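Local coordinates for protein MstE (Scytonema sp. PCC 10023, PDB 6SBF) that probably cyclises isoprenoid chains into fused-ring scaffolds of the merosterol kind, as a single-domain class II (type II) terpene cyclase, at residues A[114-119]-A[131-136]; A[138-143]-A[149-154]. The protein carries 1 engineered substitution. All coordinates share one frame; numbering follows the deposited sequence.

Contact 1: residues A[114-119]-A[131-136]; sequences WALQLA and QQARAA
L116 meets A133 and R134 where two successive helices, 109-121 and 128-138, run in roughly opposite directions as a helical hairpin of the α6-α6 barrel. The contact is a small worked example of how one branched side chain can join two helices: the closest pair of CA atoms, L116 and R134, stands 7.6 Å apart, and the summed buried surface is only 143 Å².

The apolar part rests on the two methyls of L116. With CG anti to the carbonyl carbon (chi1 -68°), the isobutyl group reaches out to the second helix and divides there. CD1 touches the aliphatic stem of the arginine, 3.6 Å from R134 CG, and also lies against the backbone, with R134 N at 3.9 Å. CD2 takes the alanine, 4.3 Å from A133 CB, whose small methyl is consistent with so near an approach. Beyond the segments L116 also rests on A130 and L137, so it sits as a knob among four residues spread over two turns of helix 128-138, while W99 from a loop packs on both A115 and A133.

The polar part belongs to R134, which contributes its stem to the leucine and turns its charge elsewhere. Its chain bends at chi3 (-48°), bringing the guanidinium obliquely past L116 CD2. There NH2 donates a hydrogen bond to S125 O in the connection between the helices; a long, weak ion pair to E188 is secondary.

Elsewhere on helix 109-121, W114 packs edge-to-face with Y64 of helix 59-69, and Q117 NE2 sits 3.3 Å above the indole plane of W114, displaced toward its rim.

Contact 2: residues A[138-143]-A[149-154]; sequences ATHLQP and TFAEES
H140 and A151 mark the closest backbone approach of a loop and of the run that leads into helix 152-158, their CA atoms 7.0 Å apart, in the connection between helices 128-138 and 152-158 of the α6-α6 barrel. A138 to L141 form a type I beta turn, closed by L141 N to A138 O at 3.2 Å; on the other side A151 occupies the N-cap position of helix 152-158.

One imidazole carries the contact. H140 CG stands anti to the carbonyl carbon (chi1 -67°), which directs the ring across to the incoming chain. Its CE1 is 3.7 Å from T149 O, which lies over one ring face, and equally far from A151 N, which meets the ring at its edge, in plane. A water extends this grip: it is 2.8 Å from H140 ND1 and donates to F150 O at 3.1 Å. The remaining nitrogen, NE2, hydrogen-bonds E98, so both ring nitrogens have partners and the rotation of the ring is fixed. Losing the ring to an alanine here would probably leave the water and E98 without their imidazole mate and open a gap beside T149 and A151.

T149, whose CB points away from residues 138-143, has its OG1 hydrogen-bonded to H176 and W211. Within residues 138-143, Q142 folds back on its own segment: NE2 donates a straight 3.0 Å bond (172°) to H140 O from above the carbonyl plane.

Followed from the N terminus, the chain gives two local closures in series. Contact 1 comes first, bringing helix 109-121 together with helix 128-138 and closing the eleven-residue span 120-130, whose loop is 122-127. The second helix then ends almost directly in contact 2, where residues 138-143 meet 149-154 and close the five-residue loop 144-148 before helix 152-158 sets off. Neither contact nests in the other or crosses it; the centres of contacts 1 and 2 lie about 15 Å apart, on the same side of the chain's centre. Helix 128-138 joins them, and E98 lies at the C-terminal end of that helix, touching A136 beside contact 1 and reaching H140 of contact 2.

Contact 1: residues A[114-119]-A[131-136]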
loop_
_atom_site.group_PDB
_atom_site.type_symbol
_atom_site.label_atom_id
_atom_site.label_comp_id
_atom_site.label_asym_id
_atom_site.label_seq_id
_atom_site.Cartn_x
_atom_site.Cartn_y
_atom_site.Cartn_z
ATOM N N TRP A 114 9.094 -0.418 0.280
ATOM C CA TRP A 114 8.555 -0.141 -1.060
ATOM C C TRP A 114 9.680 0.235 -2.024
ATOM O O TRP A 114 9.610 -0.154 -3.207
ATOM C CB TRP A 114 7.479 0.946 -1.034
ATOM C CG TRP A 114 6.207 0.460 -0.413
ATOM C CD1 TRP A 114 5.726 0.735 0.838
ATOM C CD2 TRP A 114 5.232 -0.427 -1.016
ATOM N NE1 TRP A 114 4.559 0.050 1.079
ATOM C CE2 TRP A 114 4.209 -0.644 -0.061
ATOM C CE3 TRP A 114 5.108 -1.001 -2.296
ATOM C CZ2 TRP A 114 3.143 -1.481 -0.320
ATOM C CZ3 TRP A 114 4.027 -1.817 -2.548
ATOM C CH2 TRP A 114 3.046 -2.058 -1.561
ATOM N N ALA A 115 10.630 1.009 -1.591
ATOM C CA ALA A 115 11.769 1.405 -2.451
ATOM C C ALA A 115 12.532 0.155 -2.870
ATOM O O ALA A 115 13.000 0.099 -4.021
ATOM C CB ALA A 115 12.682 2.383 -1.734
ATOM N N LEU A 116 12.677 -0.817 -1.987
ATOM C CA LEU A 116 13.323 -2.102 -2.308
ATOM C C LEU A 116 12.493 -2.923 -3.281
ATOM O O LEU A 116 13.113 -3.646 -4.119
ATOM C CB LEU A 116 13.748 -2.810 -1.032
ATOM C CG LEU A 116 14.872 -2.153 -0.252
ATOM C CD1 LEU A 116 14.991 -2.784 1.131
ATOM C CD2 LEU A 116 16.204 -2.302 -1.005
ATOM N N GLN A 117 11.176 -2.898 -3.214
ATOM C CA GLN A 117 10.337 -3.577 -4.210
ATOM C C GLN A 117 10.605 -2.931 -5.568
ATOM O O GLN A 117 10.684 -3.611 -6.599
ATOM C CB GLN A 117 8.865 -3.528 -3.812
ATOM C CG GLN A 117 8.519 -4.361 -2.586
ATOM C CD GLN A 117 7.022 -4.497 -2.437
ATOM O OE1 GLN A 117 6.359 -5.094 -3.283
ATOM N NE2 GLN A 117 6.462 -3.950 -1.347
ATOM N N LEU A 118 10.660 -1.605 -5.608
ATOM C CA LEU A 118 10.929 -0.897 -6.864
ATOM C C LEU A 118 12.333 -1.270 -7.378
ATOM O O LEU A 118 12.491 -1.526 -8.591
ATOM C CB LEU A 118 10.755 0.607 -6.673
ATOM C CG LEU A 118 11.087 1.445 -7.911
ATOM C CD1 LEU A 118 10.364 1.061 -9.176
ATOM C CD2 LEU A 118 10.853 2.905 -7.648
ATOM N N ALA A 119 13.303 -1.303 -6.498
ATOM C CA ALA A 119 14.683 -1.688 -6.874
ATOM C C ALA A 119 14.649 -3.053 -7.564
ATOM O O ALA A 119 15.307 -3.224 -8.603
ATOM C CB ALA A 119 15.593 -1.698 -5.677
ATOM N N GLN A 131 21.516 -2.832 -0.746
ATOM C CA GLN A 131 22.101 -3.649 0.339
ATOM C C GLN A 131 22.069 -2.841 1.639
ATOM O O GLN A 131 21.791 -3.383 2.734
ATOM C CB GLN A 131 23.548 -4.034 -0.010
ATOM C CG GLN A 131 24.247 -4.899 1.025
ATOM C CD GLN A 131 25.580 -5.428 0.539
ATOM O OE1 GLN A 131 25.666 -5.849 -0.606
ATOM N NE2 GLN A 131 26.571 -5.430 1.419
ATOM N N GLN A 132 22.474 -1.574 1.559
ATOM C CA GLN A 132 22.523 -0.715 2.754
ATOM C C GLN A 132 21.102 -0.515 3.328
ATOM O O GLN A 132 20.932 -0.627 4.571
ATOM C CB GLN A 132 23.108 0.650 2.382
ATOM C CG GLN A 132 23.338 1.549 3.596
ATOM C CD GLN A 132 23.650 2.997 3.265
ATOM O OE1 GLN A 132 23.490 3.389 2.122
ATOM N NE2 GLN A 132 23.996 3.782 4.288
ATOM N N ALA A 133 20.136 -0.288 2.482
ATOM C CA ALA A 133 18.756 -0.066 2.907
ATOM C C ALA A 133 18.194 -1.355 3.522
ATOM O O ALA A 133 17.470 -1.283 4.532
ATOM C CB ALA A 133 17.942 0.481 1.766
ATOM N N ARG A 134 18.478 -2.510 2.916
ATOM C CA ARG A 134 17.978 -3.783 3.487
ATOM C C ARG A 134 18.573 -3.996 4.864
ATOM O O ARG A 134 17.858 -4.516 5.772
ATOM C CB ARG A 134 18.341 -4.990 2.625
ATOM C CG ARG A 134 17.239 -5.548 1.786
ATOM C CD ARG A 134 17.529 -6.887 1.163
ATOM N NE ARG A 134 18.761 -7.020 0.506
ATOM C CZ ARG A 134 19.006 -6.532 -0.697
ATOM N NH1 ARG A 134 20.227 -6.695 -1.090
ATOM N NH2 ARG A 134 18.048 -6.056 -1.511
ATOM N N ALA A 135 19.847 -3.697 5.022
ATOM C CA ALA A 135 20.505 -3.801 6.344
ATOM C C ALA A 135 19.792 -2.900 7.367
ATOM O O ALA A 135 19.506 -3.354 8.472
ATOM C CB ALA A 135 21.969 -3.483 6.187
ATOM N N ALA A 136 19.456 -1.689 6.958
ATOM C CA ALA A 136 18.778 -0.745 7.823
ATOM C C ALA A 136 17.414 -1.315 8.207
ATOM O O ALA A 136 16.991 -1.114 9.363
ATOM C CB ALA A 136 18.630 0.597 7.171
#

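Contact 2: residues A[138-143]-A[149-154]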
loop_
_atom_site.group_PDB
_atom_site.type_symbol
_atom_site.label_atom_id
_atom_site.label_comp_id
_atom_site.label_asym_id
_atom_site.label_seq_id
_atom_site.Cartn_x
_atom_site.Cartn_y
_atom_site.Cartn_z
ATOM N N ALA A 138 16.671 -4.263 8.862
ATOM C CA ALA A 138 16.859 -5.279 9.899
ATOM C C ALA A 138 16.831 -4.612 11.271
ATOM O O ALA A 138 16.380 -5.254 12.243
ATOM C CB ALA A 138 18.114 -6.050 9.641
ATOM N N THR A 139 17.241 -3.352 11.359
ATOM C CA THR A 139 17.271 -2.614 12.639
ATOM C C THR A 139 15.859 -2.435 13.228
ATOM O O THR A 139 15.756 -2.247 14.441
ATOM C CB THR A 139 17.977 -1.269 12.448
ATOM O OG1 THR A 139 19.231 -1.530 11.809
ATOM C CG2 THR A 139 18.182 -0.564 13.766
ATOM N N HIS A 140 14.829 -2.473 12.389
ATOM C CA HIS A 140 13.435 -2.258 12.765
ATOM C C HIS A 140 12.725 -3.549 13.190
ATOM O O HIS A 140 11.559 -3.443 13.629
ATOM C CB HIS A 140 12.720 -1.591 11.604
ATOM C CG HIS A 140 13.172 -0.213 11.323
ATOM N ND1 HIS A 140 12.881 0.862 12.145
ATOM C CD2 HIS A 140 13.845 0.289 10.303
ATOM C CE1 HIS A 140 13.391 1.961 11.595
ATOM N NE2 HIS A 140 13.973 1.638 10.491
ATOM N N LEU A 141 13.379 -4.701 13.081
ATOM C CA LEU A 141 12.774 -5.946 13.535
ATOM C C LEU A 141 12.628 -5.929 15.054
ATOM O O LEU A 141 13.581 -5.588 15.735
ATOM C CB LEU A 141 13.638 -7.112 13.094
ATOM C CG LEU A 141 13.655 -7.387 11.605
ATOM C CD1 LEU A 141 14.788 -8.344 11.276
ATOM C CD2 LEU A 141 12.309 -7.908 11.133
ATOM N N GLN A 142 11.454 -6.359 15.537
ATOM C CA GLN A 142 11.113 -6.324 16.975
ATOM C C GLN A 142 11.219 -7.716 17.586
ATOM O O GLN A 142 11.024 -8.718 16.905
ATOM C CB GLN A 142 9.712 -5.739 17.095
ATOM C CG GLN A 142 9.613 -4.291 16.648
ATOM C CD GLN A 142 10.645 -3.405 17.316
ATOM O OE1 GLN A 142 10.613 -3.260 18.553
ATOM N NE2 GLN A 142 11.529 -2.759 16.538
ATOM N N PRO A 143 11.411 -7.779 18.919
ATOM C CA PRO A 143 11.315 -9.040 19.679
ATOM C C PRO A 143 10.080 -9.923 19.416
ATOM O O PRO A 143 10.229 -11.122 19.387
ATOM C CB PRO A 143 11.285 -8.523 21.130
ATOM C CG PRO A 143 12.128 -7.285 21.087
ATOM C CD PRO A 143 11.752 -6.638 19.782
ATOM N N THR A 149 7.761 0.721 12.161
ATOM C CA THR A 149 7.909 1.781 11.148
ATOM C C THR A 149 9.116 2.651 11.487
ATOM O O THR A 149 9.961 2.938 10.605
ATOM C CB THR A 149 6.655 2.646 11.062
ATOM O OG1 THR A 149 5.551 1.857 10.623
ATOM C CG2 THR A 149 6.807 3.784 10.080
ATOM N N PHE A 150 9.187 3.149 12.706
ATOM C CA PHE A 150 10.175 4.158 13.108
ATOM C C PHE A 150 11.005 3.674 14.278
ATOM O O PHE A 150 10.517 2.959 15.161
ATOM C CB PHE A 150 9.466 5.400 13.624
ATOM C CG PHE A 150 8.746 6.203 12.583
ATOM C CD1 PHE A 150 9.436 6.815 11.548
ATOM C CD2 PHE A 150 7.372 6.349 12.633
ATOM C CE1 PHE A 150 8.765 7.565 10.612
ATOM C CE2 PHE A 150 6.702 7.076 11.667
ATOM C CZ PHE A 150 7.404 7.714 10.675
ATOM N N ALA A 151 12.245 4.126 14.337
ATOM C CA ALA A 151 13.091 4.120 15.533
ATOM C C ALA A 151 12.740 5.362 16.356
ATOM O O ALA A 151 12.642 6.485 15.781
ATOM C CB ALA A 151 14.534 4.139 15.133
ATOM N N GLU A 152 12.606 5.156 17.650
ATOM C CA GLU A 152 12.070 6.193 18.545
ATOM C C GLU A 152 12.869 7.498 18.451
ATOM O O GLU A 152 12.241 8.585 18.389
ATOM C CB GLU A 152 12.071 5.653 19.975
ATOM C CG GLU A 152 11.433 6.609 20.956
ATOM C CD GLU A 152 11.076 6.068 22.326
ATOM O OE1 GLU A 152 10.623 6.853 23.179
ATOM O OE2 GLU A 152 11.216 4.864 22.518
ATOM N N GLU A 153 14.184 7.428 18.529
ATOM C CA GLU A 153 14.988 8.669 18.660
ATOM C C GLU A 153 14.902 9.395 17.314
ATOM O O GLU A 153 14.803 10.639 17.333
ATOM C CB GLU A 153 16.393 8.330 19.168
ATOM C CG GLU A 153 16.382 7.883 20.643
ATOM C CD GLU A 153 15.596 8.715 21.674
ATOM O OE1 GLU A 153 14.859 8.108 22.482
ATOM O OE2 GLU A 153 15.733 9.965 21.698
ATOM N N SER A 154 14.771 8.667 16.204
ATOM C CA SER A 154 14.682 9.279 14.859
ATOM C C SER A 154 13.432 10.146 14.759
ATOM O O SER A 154 13.528 11.299 14.257
ATOM C CB SER A 154 14.729 8.261 13.784
ATOM O OG SER A 154 15.932 7.569 13.875
HETATM O O HOH W 1 12.336 0.486 14.894
#